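PDB 2VPZ: hypothetical membrane spanning protein from Thermus thermophilus, which is probably the membrane-embedded subunit of a polysulfide reductase complex, a helical bundle that binds quinones and would serve as its quinol-oxidising part. Local coordinates for residues 152-157 with 180-185; 171-176 with 225-230; 37-42 with 111-116; 29-34 with 161-166; 141-146 with 200-205. All blocks are in the same frame, centred on the assembly; numbering follows the deposited sequence.

How the contacts relate
Contacts 1, 2 and 4 are linked: helix 148-166 meets helix 175-189 in contact 1 and helix 16-41 in contact 4, while contact 2 joins the start of helix 175-189 to that of helix 227-245. Contact 4 touches both of the others, through L157 on L33 for contact 1 and P228 on G162 and L166 for contact 2, whose centre is about 11 Å from its own. Contact 2 also reaches contact 3, where W171 packs on L38. Contacts 3 and 5 lie on opposite sides of the chain's centre, about 42 Å apart centre to centre. The side chain of T155 in contact 1 is about 12 Å from that of the quinone-binding H21.

Contact 1: 152-157 with 180-185; sequences FPLTAL and AGASLL
L154 on helix 148-166 points toward helix 175-189, where it meets S183 and A182, and these three residues carry most of the contact. The short helical segments run roughly antiparallel, at 141°, with their axes 9.1 Å apart at closest approach. L154 meets the partner helix in two places. L154 CD2 lies 4.0 Å from A182 CB, an apolar touch at the end of the chain. Nearer the backbone, L154 CB rests 3.5 Å from S183 OG, and the same hydroxyl sits 3.4 Å from L154 O without bonding to it. The leucine's CG lies beside its own backbone N, opposite the carbonyl carbon (chi1 -77°), which carries CD2 to the alanine, while CB stays by the serine hydroxyl. T155 is marginal; T155 N is 4.0 Å from S183 OG.

S183 spends its hydroxyl inside its own helix: with chi1 at -52°, OG folds back and hydrogen-bonds to L179 O, one turn earlier. On the other helix, P153 kinks the chain where its N lacks a bond to the preceding turn. F152 O bonds to R239 NH2 on helix 227-245. L154 and A182 also pack on A182 and L154, respectively, of the second subunit, so the contact reaches the interface between the two copies of the protein. In chemical terms, the serine behaves across this contact as a small, already satisfied group; cohesion between the two helices here rests on van der Waals packing, with the polar demand met inside helix 175-189.

Contact 2: 171-176 with 225-230; sequences WALFPL and RLAPWA
The ring of P228 meets L176 from the other segment, with L176 CD2 4.4 Å from P228 CG. W229, the next residue, has R225 O at the edge of its indole and in its plane. W171, the other indole, turns towards different neighbours: its NE1 hydrogen-bonds to E45 OE2 and its ring meets Y49 with planes about 60° apart. The contact itself is aliphatic. L173 starts out alongside the other segment, and L173 CD1 reaches to 4.2 Å from A227 CB. L176 points toward the other segment. Its CG lies opposite the backbone N (chi1 168°), extending the chain so that L176 CD2 arrives 4.2 Å from P228 CA. L176 CD2 also comes within 4.3 Å of A227 O.

The segments are not closely apposed: L173 CA and P228 CA, the nearest such pair, are 8.1 Å apart, and the leucines bridge the gap. P228 also packs on A165 and L166, and L176 on V158, so helix 148-166 lies against both partners. F174 meets F174 of the second subunit. All the approaches across this contact lie at 4.2 Å or more and are mostly carbon to carbon, which implies a hydrophobic join near the starts of helices 175-189 and 227-245, held by no directional bond.

Contact 3: 37-42 with 111-116; sequences LLHLKG and GSQRAL
The C-terminal end of helix 16-41 closes in a Schellman motif, and there L40 receives R114 from the loop that precedes helix 117-136. G42 is the C-prime residue, with a positive phi of 68°; D43 N turns back to L38 O and G42 N, weakly, to H39 O. R114 leaves its loop with CG opposite the backbone N and then bends at chi2 (92°), which lays the arginine across the helix end. L40 CD1 lies 4.0 Å from both R114 CD and R114 NE. Further out, the guanidinium presents a face to L40 O, with R114 CZ 3.2 Å from that oxygen. R114 NH1 is closer still to L40 O, at 2.9 Å, but the angle is wrong for a hydrogen bond, and the exact placing of this exposed group is doubtful.

Beside it, H39 and Q113 meet more loosely: H39 CD2 is 4.1 Å from Q113 OE1, with ring and amide planes 61° apart. The imidazole is tied down within its own helix, since H39 ND1 hydrogen-bonds to A35 O. Q113 NE2 makes a weak bond to S112 O.

If the placing holds, the guanidinium over L40 O would probably be favoured by the carbonyl's partial negative charge. The geometry as a whole is that of a Schellman-terminated transmembrane helix, touched at the surface by side chains of the loop before helix 117-136.

Contact 4: 29-34 with 161-166; sequences GGVALL and LGLAAL
L34 and L161 each carry CG beside the backbone N and opposite the carbonyl carbon (chi1 -68° in both), and these matching torsions bring their branched ends together between the helices. L34 points at the other helix from the start. L161 has a CA-CB bond that runs across the interface, so it is the extension of the side chain beyond CB that closes the distance. The meeting is methyl to methyl: L161 CD2 sits against both branches of L34, 4.0 Å from CD1 and 4.1 Å from CD2.

L34 CD1 has a second neighbour one turn further along helix 148-166, where A164 CB lies 4.0 Å away. The small alanine leaves the leucine branch close to the helix surface, and L34 thereby spans L161 and A164. A separate touch joins V31 CG2 to L163 CD1 at 4.2 Å, one turn before L34. With the segment axes 10.2 Å apart and crossing at -63°, the helices diverge quickly, and five aliphatic residues cover the whole join.

Around this crossing, W171 from the loop after helix 148-166 packs on L34 and A164, and A172 on L161 and A164. Helix 46-65 flanks another side, with A53 and L56 on V31 and Y49 on A164. Helix 117-136 covers A32 and L33, while helix 227-245 takes the far end of the second segment, where W229 and L232 pack on L166. The contact thus joins helices 16-41 and 148-166 with three more helices of the bundle gathered about them.

Contact 5: 141-146 with 200-205; sequences RPLWNG and GHLLEE
L143 reaches H201 and L202 from a chain that is turning sharply, while its partners sit on a regular helix. Residues R141 to W144 form a type I beta turn, closed by a hydrogen bond of 3.3 Å from W144 N to R141 O. An inverse gamma turn centred on W144 overlaps it, with a weak bond from N145 N to L143 O. Opposite, segment 200-205 is helical, ending helix 196-205. The nearest alpha carbons, L143 CA and L202 CA, stand 7.7 Å apart, so the join depends on the leucine.

One branch does the work. L143 CG lies beside its backbone N (chi1 -55°), and CD1 touches both helix residues. It approaches the imidazole at its edge, in the ring plane, with L143 CD1 4.0 Å from H201 CD2; the two side chains stand at about a right angle. L143 CD1 is also 4.1 Å from L202 CB. H201 presents its edge rather than a face to the leucine, and one face is occupied by its own helix, with E205 CG 3.4 Å above the plane. H201 also stacks with the ring of W248.

In the fold, this places the loop between helices 117-136 and 148-166 against the short helix 196-205, where A198 packs on P142 and L143. Y190 meets both sides: its OH bonds to L143 O and its side chain touches L202. W144 NE1 bonds to L242 O of helix 227-245, and R141 bonds to the backbone of a chain of another protein, so the loop also touches a second protein of the assembly.

Contact 1: 152-157 with 180-185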
# COMPACT_ATOMS: atom_id res chain seq x y z
N PHE C 152 -3.05 32.42 22.36
CA PHE C 152 -3.30 32.35 23.78
C PHE C 152 -2.55 33.40 24.66
O PHE C 152 -3.18 33.97 25.56
CB PHE C 152 -3.31 30.88 24.25
CG PHE C 152 -4.64 30.15 23.99
CD1 PHE C 152 -5.05 29.89 22.68
CD2 PHE C 152 -5.50 29.79 25.05
CE1 PHE C 152 -6.30 29.30 22.41
CE2 PHE C 152 -6.76 29.20 24.80
CZ PHE C 152 -7.16 28.95 23.48
N PRO C 153 -1.23 33.67 24.41
CA PRO C 153 -0.53 34.69 25.19
C PRO C 153 -1.13 36.15 25.02
O PRO C 153 -1.32 36.88 25.99
CB PRO C 153 0.91 34.61 24.70
CG PRO C 153 1.09 33.14 24.40
CD PRO C 153 -0.28 32.71 23.83
N LEU C 154 -1.41 36.55 23.78
CA LEU C 154 -1.97 37.88 23.49
C LEU C 154 -3.38 38.07 24.07
O LEU C 154 -3.77 39.17 24.48
CB LEU C 154 -2.01 38.17 21.97
CG LEU C 154 -0.69 38.58 21.27
CD1 LEU C 154 -0.75 38.26 19.76
CD2 LEU C 154 -0.38 40.07 21.51
N THR C 155 -4.14 36.99 24.14
CA THR C 155 -5.51 37.06 24.64
C THR C 155 -5.59 37.12 26.18
O THR C 155 -6.53 37.72 26.75
CB THR C 155 -6.34 35.88 24.01
OG1 THR C 155 -7.36 36.41 23.17
CG2 THR C 155 -6.92 35.00 25.09
N ALA C 156 -4.60 36.54 26.85
CA ALA C 156 -4.50 36.55 28.32
C ALA C 156 -4.15 37.99 28.78
O ALA C 156 -4.52 38.41 29.89
CB ALA C 156 -3.40 35.53 28.79
N LEU C 157 -3.50 38.74 27.90
CA LEU C 157 -3.13 40.14 28.14
C LEU C 157 -4.37 41.06 27.97
O LEU C 157 -4.60 41.96 28.78
CB LEU C 157 -1.95 40.57 27.24
CG LEU C 157 -0.63 39.80 27.52
CD1 LEU C 157 0.45 40.12 26.46
CD2 LEU C 157 -0.14 40.13 28.95
N ALA C 180 -5.29 44.44 21.86
CA ALA C 180 -6.59 43.95 21.39
C ALA C 180 -6.63 44.03 19.84
O ALA C 180 -7.32 43.24 19.18
CB ALA C 180 -7.77 44.75 22.03
N GLY C 181 -5.89 44.98 19.27
CA GLY C 181 -5.78 45.12 17.82
C GLY C 181 -4.94 43.98 17.24
O GLY C 181 -5.25 43.41 16.18
N ALA C 182 -3.87 43.61 17.96
CA ALA C 182 -2.99 42.50 17.59
C ALA C 182 -3.80 41.17 17.62
O ALA C 182 -3.88 40.46 16.61
CB ALA C 182 -1.78 42.42 18.58
N SER C 183 -4.42 40.86 18.77
CA SER C 183 -5.26 39.67 18.97
C SER C 183 -6.37 39.54 17.91
O SER C 183 -6.59 38.46 17.36
CB SER C 183 -5.92 39.64 20.37
OG SER C 183 -5.02 39.83 21.44
N LEU C 184 -7.06 40.63 17.59
CA LEU C 184 -8.14 40.53 16.61
C LEU C 184 -7.61 40.40 15.19
O LEU C 184 -8.28 39.81 14.33
CB LEU C 184 -9.15 41.69 16.72
CG LEU C 184 -9.80 41.90 18.11
CD1 LEU C 184 -10.41 43.32 18.20
CD2 LEU C 184 -10.86 40.82 18.41
N LEU C 185 -6.43 40.92 14.90
CA LEU C 185 -5.89 40.75 13.55
C LEU C 185 -5.49 39.26 13.37
O LEU C 185 -5.91 38.64 12.40
CB LEU C 185 -4.70 41.68 13.23
CG LEU C 185 -4.25 41.62 11.75
CD1 LEU C 185 -5.42 41.99 10.81
CD2 LEU C 185 -3.04 42.55 11.50

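Contact 2: 171-176 with 225-230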
# COMPACT_ATOMS: atom_id res chain seq x y z
N TRP C 171 -3.10 53.89 33.22
CA TRP C 171 -2.10 53.21 32.33
C TRP C 171 -2.66 51.79 32.00
O TRP C 171 -2.62 50.94 32.81
CB TRP C 171 -0.80 52.97 33.09
CG TRP C 171 -1.07 52.22 34.43
CD1 TRP C 171 -1.18 52.79 35.67
CD2 TRP C 171 -1.38 50.80 34.63
NE1 TRP C 171 -1.54 51.84 36.60
CE2 TRP C 171 -1.67 50.62 35.98
CE3 TRP C 171 -1.44 49.67 33.77
CZ2 TRP C 171 -2.02 49.35 36.52
CZ3 TRP C 171 -1.81 48.42 34.28
CH2 TRP C 171 -2.10 48.27 35.65
N ALA C 172 -3.19 51.53 30.82
CA ALA C 172 -3.76 50.21 30.50
C ALA C 172 -4.80 50.38 29.38
O ALA C 172 -4.88 49.52 28.49
CB ALA C 172 -4.42 49.54 31.77
N LEU C 173 -5.57 51.47 29.38
CA LEU C 173 -6.55 51.70 28.28
C LEU C 173 -5.88 51.97 26.92
O LEU C 173 -6.56 51.91 25.89
CB LEU C 173 -7.63 52.82 28.52
CG LEU C 173 -8.51 53.07 27.25
CD1 LEU C 173 -9.56 51.94 27.05
CD2 LEU C 173 -9.19 54.44 27.31
N PHE C 174 -4.58 52.30 26.91
CA PHE C 174 -3.86 52.47 25.62
C PHE C 174 -3.23 51.07 25.31
O PHE C 174 -3.44 50.53 24.21
CB PHE C 174 -2.82 53.63 25.67
CG PHE C 174 -1.83 53.65 24.50
CD1 PHE C 174 -2.25 53.78 23.17
CD2 PHE C 174 -0.46 53.50 24.75
CE1 PHE C 174 -1.32 53.74 22.10
CE2 PHE C 174 0.48 53.46 23.71
CZ PHE C 174 0.05 53.58 22.38
N PRO C 175 -2.49 50.44 26.27
CA PRO C 175 -1.93 49.10 25.95
C PRO C 175 -3.10 48.10 25.63
O PRO C 175 -2.94 47.23 24.77
CB PRO C 175 -1.14 48.70 27.21
CG PRO C 175 -1.57 49.67 28.30
CD PRO C 175 -2.01 50.93 27.56
N LEU C 176 -4.25 48.25 26.29
CA LEU C 176 -5.40 47.37 26.01
C LEU C 176 -5.84 47.47 24.53
O LEU C 176 -6.19 46.47 23.92
CB LEU C 176 -6.62 47.64 26.95
CG LEU C 176 -7.99 47.01 26.59
CD1 LEU C 176 -7.99 45.48 26.88
CD2 LEU C 176 -9.14 47.70 27.36
N ARG C 225 -16.26 53.74 28.18
CA ARG C 225 -16.61 52.67 29.12
C ARG C 225 -17.30 51.36 28.60
O ARG C 225 -17.80 50.55 29.40
CB ARG C 225 -17.32 53.22 30.41
CG ARG C 225 -16.74 52.61 31.74
CD ARG C 225 -17.85 52.19 32.75
NE ARG C 225 -17.80 50.82 33.27
CZ ARG C 225 -18.59 50.34 34.23
NH1 ARG C 225 -19.49 51.13 34.78
NH2 ARG C 225 -18.50 49.07 34.64
N LEU C 226 -17.34 51.15 27.27
CA LEU C 226 -17.83 49.88 26.63
C LEU C 226 -16.55 49.10 26.29
O LEU C 226 -16.51 47.86 26.30
CB LEU C 226 -18.58 50.03 25.28
CG LEU C 226 -19.82 50.86 24.96
CD1 LEU C 226 -20.10 50.85 23.44
CD2 LEU C 226 -21.05 50.36 25.76
N ALA C 227 -15.51 49.87 25.94
CA ALA C 227 -14.20 49.35 25.55
C ALA C 227 -13.64 48.16 26.40
O ALA C 227 -13.13 47.22 25.78
CB ALA C 227 -13.19 50.51 25.39
N PRO C 228 -13.62 48.22 27.78
CA PRO C 228 -13.12 47.03 28.50
C PRO C 228 -14.07 45.80 28.50
O PRO C 228 -13.62 44.64 28.56
CB PRO C 228 -12.90 47.51 29.93
CG PRO C 228 -12.55 48.94 29.80
CD PRO C 228 -13.46 49.42 28.61
N TRP C 229 -15.38 46.03 28.50
CA TRP C 229 -16.33 44.90 28.49
C TRP C 229 -16.20 44.15 27.17
O TRP C 229 -15.98 42.94 27.16
CB TRP C 229 -17.77 45.36 28.75
CG TRP C 229 -17.99 45.71 30.20
CD1 TRP C 229 -18.13 46.98 30.74
CD2 TRP C 229 -17.97 44.81 31.33
NE1 TRP C 229 -18.19 46.90 32.11
CE2 TRP C 229 -18.09 45.59 32.50
CE3 TRP C 229 -17.85 43.41 31.46
CZ2 TRP C 229 -18.12 45.02 33.80
CZ3 TRP C 229 -17.87 42.83 32.75
CH2 TRP C 229 -18.00 43.64 33.90
N ALA C 230 -16.30 44.88 26.07
CA ALA C 230 -16.18 44.34 24.73
C ALA C 230 -14.86 43.56 24.51
O ALA C 230 -14.87 42.48 23.92
CB ALA C 230 -16.33 45.47 23.66

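Contact 3: 37-42 with 111-116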
# COMPACT_ATOMS: atom_id res chain seq x y z
N LEU C 37 5.61 43.95 36.67
CA LEU C 37 6.04 45.16 35.97
C LEU C 37 5.79 46.43 36.85
O LEU C 37 6.48 47.44 36.68
CB LEU C 37 5.31 45.31 34.61
CG LEU C 37 5.62 44.32 33.45
CD1 LEU C 37 4.80 44.67 32.19
CD2 LEU C 37 7.12 44.33 33.12
N LEU C 38 4.82 46.37 37.75
CA LEU C 38 4.49 47.49 38.65
C LEU C 38 5.55 47.55 39.77
O LEU C 38 6.10 48.61 40.05
CB LEU C 38 3.06 47.41 39.22
CG LEU C 38 1.93 47.85 38.26
CD1 LEU C 38 0.55 47.46 38.83
CD2 LEU C 38 2.01 49.36 37.98
N HIS C 39 5.82 46.42 40.41
CA HIS C 39 6.86 46.39 41.43
C HIS C 39 8.17 46.88 40.81
O HIS C 39 8.99 47.52 41.49
CB HIS C 39 7.08 44.98 42.00
CG HIS C 39 6.29 44.64 43.20
ND1 HIS C 39 5.05 44.10 43.13
CD2 HIS C 39 6.54 44.86 44.50
CE1 HIS C 39 4.54 44.00 44.34
NE2 HIS C 39 5.44 44.46 45.19
N LEU C 40 8.37 46.58 39.53
CA LEU C 40 9.59 46.96 38.84
C LEU C 40 9.72 48.48 38.52
O LEU C 40 10.83 49.00 38.48
CB LEU C 40 9.84 46.03 37.61
CG LEU C 40 10.99 44.96 37.58
CD1 LEU C 40 11.36 44.52 39.01
CD2 LEU C 40 10.59 43.75 36.70
N LYS C 41 8.61 49.19 38.30
CA LYS C 41 8.65 50.66 38.08
C LYS C 41 8.63 51.34 39.47
O LYS C 41 8.70 52.56 39.57
CB LYS C 41 7.42 51.21 37.33
CG LYS C 41 7.11 50.63 35.97
CD LYS C 41 8.17 51.01 34.92
CE LYS C 41 7.79 50.60 33.49
NZ LYS C 41 7.99 51.70 32.47
N GLY C 42 8.50 50.54 40.52
CA GLY C 42 8.38 51.08 41.85
C GLY C 42 7.06 51.85 42.05
O GLY C 42 6.94 52.67 42.98
N GLY C 111 11.93 37.77 52.60
CA GLY C 111 12.70 37.10 51.53
C GLY C 111 13.16 37.89 50.28
O GLY C 111 13.16 37.33 49.15
N SER C 112 13.53 39.17 50.44
CA SER C 112 13.99 40.15 49.38
C SER C 112 12.86 40.99 48.61
O SER C 112 11.73 40.94 49.07
CB SER C 112 14.92 39.48 48.37
OG SER C 112 15.47 40.39 47.42
N GLN C 113 13.13 41.66 47.47
CA GLN C 113 12.12 42.53 46.72
C GLN C 113 12.14 43.05 45.25
O GLN C 113 11.25 43.84 44.87
CB GLN C 113 11.75 43.78 47.48
CG GLN C 113 10.90 43.70 48.76
CD GLN C 113 9.37 43.55 48.54
OE1 GLN C 113 8.73 44.39 47.90
NE2 GLN C 113 8.80 42.49 49.12
N ARG C 114 13.21 42.78 44.51
CA ARG C 114 13.34 43.23 43.11
C ARG C 114 13.66 41.84 42.51
O ARG C 114 13.14 41.46 41.45
CB ARG C 114 14.54 44.19 42.93
CG ARG C 114 14.64 44.88 41.55
CD ARG C 114 13.94 46.20 41.52
NE ARG C 114 14.24 46.97 40.21
CZ ARG C 114 13.61 48.27 39.84
NH1 ARG C 114 12.68 48.84 40.77
NH2 ARG C 114 13.84 48.83 38.70
N ALA C 115 14.48 41.09 43.26
CA ALA C 115 14.92 39.72 42.97
C ALA C 115 13.74 38.73 43.08
O ALA C 115 13.80 37.56 42.63
CB ALA C 115 16.08 39.32 43.91
N LEU C 116 12.68 39.22 43.72
CA LEU C 116 11.39 38.54 43.88
C LEU C 116 10.46 39.13 42.77
O LEU C 116 9.59 38.42 42.28
CB LEU C 116 10.75 38.73 45.27
CG LEU C 116 11.42 38.04 46.49
CD1 LEU C 116 10.61 38.28 47.80
CD2 LEU C 116 11.57 36.53 46.21

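Contact 4: 29-34 with 161-166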
# COMPACT_ATOMS: atom_id res chain seq x y z
N GLY C 29 -2.47 34.65 35.05
CA GLY C 29 -1.15 34.93 34.50
C GLY C 29 -0.80 36.35 34.08
O GLY C 29 0.28 36.88 34.40
N GLY C 30 -1.72 36.97 33.35
CA GLY C 30 -1.60 38.36 32.93
C GLY C 30 -1.72 39.38 34.07
O GLY C 30 -1.17 40.47 33.98
N VAL C 31 -2.45 39.07 35.14
CA VAL C 31 -2.51 40.03 36.25
C VAL C 31 -1.19 39.89 37.07
O VAL C 31 -0.67 40.88 37.61
CB VAL C 31 -3.83 39.89 37.13
CG1 VAL C 31 -3.67 40.60 38.49
CG2 VAL C 31 -5.02 40.53 36.35
N ALA C 32 -0.63 38.68 37.12
CA ALA C 32 0.65 38.45 37.79
C ALA C 32 1.78 39.17 36.97
O ALA C 32 2.82 39.53 37.54
CB ALA C 32 0.98 36.93 37.90
N LEU C 33 1.58 39.38 35.66
CA LEU C 33 2.58 40.11 34.85
C LEU C 33 2.49 41.62 35.19
O LEU C 33 3.52 42.29 35.36
CB LEU C 33 2.39 39.89 33.31
CG LEU C 33 3.41 40.64 32.39
CD1 LEU C 33 4.80 39.98 32.47
CD2 LEU C 33 2.93 40.68 30.93
N LEU C 34 1.26 42.12 35.31
CA LEU C 34 0.99 43.50 35.70
C LEU C 34 1.61 43.80 37.09
O LEU C 34 2.32 44.80 37.25
CB LEU C 34 -0.51 43.80 35.71
CG LEU C 34 -1.17 43.80 34.31
CD1 LEU C 34 -2.47 44.62 34.35
CD2 LEU C 34 -0.18 44.38 33.26
N LEU C 161 -5.52 43.49 31.21
CA LEU C 161 -5.60 44.94 30.97
C LEU C 161 -7.06 45.46 30.92
O LEU C 161 -7.34 46.61 31.31
CB LEU C 161 -4.81 45.33 29.70
CG LEU C 161 -3.26 45.20 29.73
CD1 LEU C 161 -2.65 45.31 28.32
CD2 LEU C 161 -2.68 46.28 30.67
N GLY C 162 -7.97 44.61 30.45
CA GLY C 162 -9.38 44.93 30.40
C GLY C 162 -9.95 45.05 31.81
O GLY C 162 -10.81 45.91 32.08
N LEU C 163 -9.46 44.21 32.73
CA LEU C 163 -9.83 44.18 34.16
C LEU C 163 -9.24 45.44 34.87
O LEU C 163 -9.96 46.17 35.59
CB LEU C 163 -9.32 42.87 34.84
CG LEU C 163 -9.85 42.33 36.18
CD1 LEU C 163 -8.73 42.34 37.23
CD2 LEU C 163 -11.06 43.15 36.67
N ALA C 164 -7.95 45.69 34.64
CA ALA C 164 -7.22 46.84 35.18
C ALA C 164 -7.92 48.16 34.84
O ALA C 164 -7.99 49.07 35.67
CB ALA C 164 -5.75 46.87 34.63
N ALA C 165 -8.46 48.27 33.62
CA ALA C 165 -9.18 49.46 33.15
C ALA C 165 -10.59 49.63 33.75
O ALA C 165 -11.12 50.74 33.82
CB ALA C 165 -9.26 49.49 31.61
N LEU C 166 -11.22 48.53 34.18
CA LEU C 166 -12.54 48.59 34.81
C LEU C 166 -12.32 49.11 36.28
O LEU C 166 -13.12 49.89 36.80
CB LEU C 166 -13.27 47.21 34.75
CG LEU C 166 -13.80 46.78 33.35
CD1 LEU C 166 -14.41 45.36 33.39
CD2 LEU C 166 -14.84 47.80 32.85

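Contact 5: 141-146 with 200-205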
# COMPACT_ATOMS: atom_id res chain seq x y z
N ARG C 141 -4.50 16.96 16.00
CA ARG C 141 -5.70 17.82 16.00
C ARG C 141 -5.46 18.98 15.00
O ARG C 141 -4.78 19.94 15.34
CB ARG C 141 -5.94 18.40 17.43
CG ARG C 141 -5.89 17.39 18.60
CD ARG C 141 -7.21 16.60 18.76
NE ARG C 141 -7.10 15.41 19.63
CZ ARG C 141 -8.06 14.50 19.82
NH1 ARG C 141 -9.24 14.61 19.20
NH2 ARG C 141 -7.86 13.46 20.63
N PRO C 142 -6.02 18.90 13.76
CA PRO C 142 -5.82 20.00 12.80
C PRO C 142 -6.13 21.50 13.17
O PRO C 142 -5.57 22.41 12.57
CB PRO C 142 -6.59 19.60 11.54
CG PRO C 142 -6.76 18.08 11.65
CD PRO C 142 -6.80 17.80 13.17
N LEU C 143 -7.05 21.76 14.10
CA LEU C 143 -7.36 23.15 14.45
C LEU C 143 -6.35 23.77 15.44
O LEU C 143 -6.16 24.98 15.47
CB LEU C 143 -8.83 23.32 14.96
CG LEU C 143 -9.95 22.80 14.03
CD1 LEU C 143 -11.33 23.36 14.45
CD2 LEU C 143 -9.63 23.17 12.58
N TRP C 144 -5.69 22.93 16.24
CA TRP C 144 -4.70 23.44 17.21
C TRP C 144 -3.32 23.60 16.63
O TRP C 144 -2.35 23.00 17.12
CB TRP C 144 -4.67 22.51 18.43
CG TRP C 144 -5.93 22.64 19.21
CD1 TRP C 144 -6.86 23.65 19.11
CD2 TRP C 144 -6.42 21.75 20.21
NE1 TRP C 144 -7.89 23.43 19.99
CE2 TRP C 144 -7.64 22.28 20.69
CE3 TRP C 144 -5.94 20.55 20.78
CZ2 TRP C 144 -8.41 21.64 21.70
CZ3 TRP C 144 -6.69 19.91 21.79
CH2 TRP C 144 -7.91 20.46 22.24
N ASN C 145 -3.21 24.43 15.61
CA ASN C 145 -1.91 24.63 14.97
C ASN C 145 -1.04 25.66 15.72
O ASN C 145 -1.41 26.15 16.80
CB ASN C 145 -2.09 24.99 13.47
CG ASN C 145 -2.56 26.43 13.24
OD1 ASN C 145 -2.85 26.83 12.11
ND2 ASN C 145 -2.63 27.20 14.33
N GLY C 146 0.12 25.94 15.14
CA GLY C 146 1.07 26.88 15.71
C GLY C 146 0.56 28.22 16.23
O GLY C 146 1.04 28.68 17.26
N GLY C 200 -13.39 24.46 6.99
CA GLY C 200 -14.79 24.12 6.76
C GLY C 200 -15.41 23.48 8.00
O GLY C 200 -16.61 23.65 8.27
N HIS C 201 -14.61 22.72 8.75
CA HIS C 201 -15.10 22.13 10.00
C HIS C 201 -15.29 23.26 11.05
O HIS C 201 -16.36 23.32 11.68
CB HIS C 201 -14.19 21.00 10.56
CG HIS C 201 -14.55 20.49 11.92
ND1 HIS C 201 -15.51 19.54 12.14
CD2 HIS C 201 -14.07 20.81 13.12
CE1 HIS C 201 -15.61 19.31 13.43
NE2 HIS C 201 -14.74 20.08 14.05
N LEU C 202 -14.30 24.14 11.25
CA LEU C 202 -14.42 25.30 12.18
C LEU C 202 -15.68 26.15 11.80
O LEU C 202 -16.50 26.47 12.66
CB LEU C 202 -13.17 26.24 12.17
CG LEU C 202 -13.20 27.59 12.95
CD1 LEU C 202 -13.12 27.35 14.48
CD2 LEU C 202 -12.07 28.54 12.48
N LEU C 203 -15.85 26.49 10.52
CA LEU C 203 -17.00 27.28 10.07
C LEU C 203 -18.36 26.57 10.33
O LEU C 203 -19.28 27.19 10.87
CB LEU C 203 -16.85 27.76 8.59
CG LEU C 203 -15.69 28.73 8.22
CD1 LEU C 203 -15.90 29.36 6.82
CD2 LEU C 203 -15.55 29.84 9.30
N GLU C 204 -18.51 25.30 9.99
CA GLU C 204 -19.76 24.59 10.29
C GLU C 204 -20.09 24.56 11.82
O GLU C 204 -21.13 25.08 12.24
CB GLU C 204 -19.76 23.14 9.76
CG GLU C 204 -20.03 23.00 8.26
CD GLU C 204 -19.25 21.85 7.59
OE1 GLU C 204 -18.92 21.98 6.38
OE2 GLU C 204 -18.99 20.83 8.27
N GLU C 205 -19.20 23.99 12.64
CA GLU C 205 -19.41 23.86 14.10
C GLU C 205 -19.43 25.15 14.93
O GLU C 205 -20.11 25.23 15.96
CB GLU C 205 -18.38 22.89 14.72
CG GLU C 205 -18.07 21.60 13.92
CD GLU C 205 -19.16 20.50 14.01
OE1 GLU C 205 -19.55 20.11 15.14
OE2 GLU C 205 -19.60 20.04 12.93